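Local coordinates for uncharacterized protein (Neisseria gonorrhoeae, PDB 5V77) that is of unknown function but belongs to the NGO_1070-like family and folds as an all-beta chain that assembles in pairs, at residues F24-N27 with G28-T32. Residues are numbered along the deposited sequence; the frame is centred on the assembly and turned at random.
Sequences FSDN and GNTLT. With SO4 (sulfate ion), chain C.
With CG beside the backbone N in both (chi1 -80° and -82°), the side chains of Phe24 and Leu31, a non-hydrogen-bonded pair on one face of the hairpin, run alongside each other. At Leu31 CG the chain runs on extended to CD1 (chi2 168°), which turns the other methyl, CD2, over the Phe24 ring; it sits 3.5 Å from the ring centroid, a CH-pi contact over the face. Near the plane of the same ring, Gly28 O approaches CD1 at the edge. In the second subunit, Phe73 meets this ring edge-to-face; Asn29 OD1 accepts from Leu72 N and Asn29 ND2 gives to Asp70 O, both of that subunit.

On the face of Ser25 and Thr30, Thr30 OG1 donates to the anti lone pair of OD2 of the turn residue Asp26 at 2.8 Å; Asp26 is poorly ordered and touches a crystal neighbour, so this bond may be less firm in solution. Farther along, one water joins Ser25 OG to Thr32 OG1.

The backbone closes through a type I' turn from Asp26 to Asn29, and Asn29 with Thr30 opposite Ser25 forms a classic beta bulge. Ser25 N gives a nearly straight bond to Thr30 O (2.8 Å), while Asn29 N comes to Asp26 O from above the carbonyl plane. A sulfate, probably from the crystallisation liquor, takes Asn27 N on O1 (3.0 Å) and Gly28 N on O2 (2.8 Å). The hairpin end thus pairs an apolar face at the subunit interface with a polar one, and its turn presents two amide N-H groups that can grip an anion.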
# COMPACT_ATOMS: atom_id res chain seq x y z
N PHE A 24 -6.89 1.40 2.63
CA PHE A 24 -6.76 0.97 4.03
C PHE A 24 -8.07 1.21 4.78
O PHE A 24 -8.70 2.26 4.61
CB PHE A 24 -5.65 1.77 4.73
CG PHE A 24 -4.26 1.27 4.44
CD1 PHE A 24 -3.72 0.22 5.17
CD2 PHE A 24 -3.48 1.88 3.46
CE1 PHE A 24 -2.43 -0.24 4.91
CE2 PHE A 24 -2.19 1.42 3.20
CZ PHE A 24 -1.67 0.36 3.94
N SER A 25 -8.45 0.27 5.66
CA SER A 25 -9.59 0.44 6.56
C SER A 25 -9.31 -0.25 7.88
O SER A 25 -8.25 -0.84 8.09
CB SER A 25 -10.91 -0.08 5.96
OG SER A 25 -10.93 -1.49 5.81
N ASP A 26 -10.27 -0.14 8.81
CA ASP A 26 -10.13 -0.70 10.15
C ASP A 26 -8.84 -0.22 10.81
O ASP A 26 -8.04 -1.02 11.30
CB ASP A 26 -10.17 -2.23 10.11
CG ASP A 26 -11.47 -2.75 9.57
OD1 ASP A 26 -12.51 -2.20 9.97
OD2 ASP A 26 -11.45 -3.69 8.75
N ASN A 27 -8.62 1.11 10.80
CA ASN A 27 -7.46 1.69 11.47
C ASN A 27 -6.16 1.10 10.93
O ASN A 27 -5.22 0.82 11.68
CB ASN A 27 -7.57 1.49 12.98
CG ASN A 27 -8.61 2.39 13.61
OD1 ASN A 27 -8.63 3.60 13.35
ND2 ASN A 27 -9.47 1.82 14.44
N GLY A 28 -6.12 0.88 9.62
CA GLY A 28 -4.94 0.38 8.95
C GLY A 28 -4.76 -1.12 8.96
O GLY A 28 -3.82 -1.61 8.33
N ASN A 29 -5.64 -1.87 9.63
CA ASN A 29 -5.47 -3.33 9.75
C ASN A 29 -5.95 -4.10 8.53
O ASN A 29 -5.67 -5.31 8.44
CB ASN A 29 -6.20 -3.86 10.99
CG ASN A 29 -5.54 -3.42 12.29
OD1 ASN A 29 -4.44 -2.86 12.29
ND2 ASN A 29 -6.21 -3.69 13.40
N THR A 30 -6.69 -3.45 7.63
CA THR A 30 -7.33 -4.11 6.51
C THR A 30 -7.01 -3.35 5.24
O THR A 30 -6.99 -2.11 5.23
CB THR A 30 -8.84 -4.19 6.70
OG1 THR A 30 -9.12 -5.01 7.83
CG2 THR A 30 -9.53 -4.80 5.45
N LEU A 31 -6.73 -4.11 4.17
CA LEU A 31 -6.59 -3.56 2.83
C LEU A 31 -7.69 -4.13 1.94
O LEU A 31 -7.89 -5.36 1.91
CB LEU A 31 -5.23 -3.90 2.22
CG LEU A 31 -4.08 -2.98 2.64
CD1 LEU A 31 -2.78 -3.61 2.21
CD2 LEU A 31 -4.27 -1.61 1.98
N THR A 32 -8.38 -3.26 1.21
CA THR A 32 -9.39 -3.71 0.26
C THR A 32 -8.99 -3.26 -1.13
O THR A 32 -8.67 -2.09 -1.36
CB THR A 32 -10.78 -3.18 0.63
OG1 THR A 32 -11.10 -3.60 1.96
CG2 THR A 32 -11.86 -3.75 -0.34
S SO4 C . -8.46 3.66 8.62
O1 SO4 C . -9.78 3.35 9.18
O2 SO4 C . -7.84 2.46 8.06
O3 SO4 C . -8.61 4.65 7.56
O4 SO4 C . -7.60 4.21 9.67
O HOH W 1 -10.25 -1.50 3.34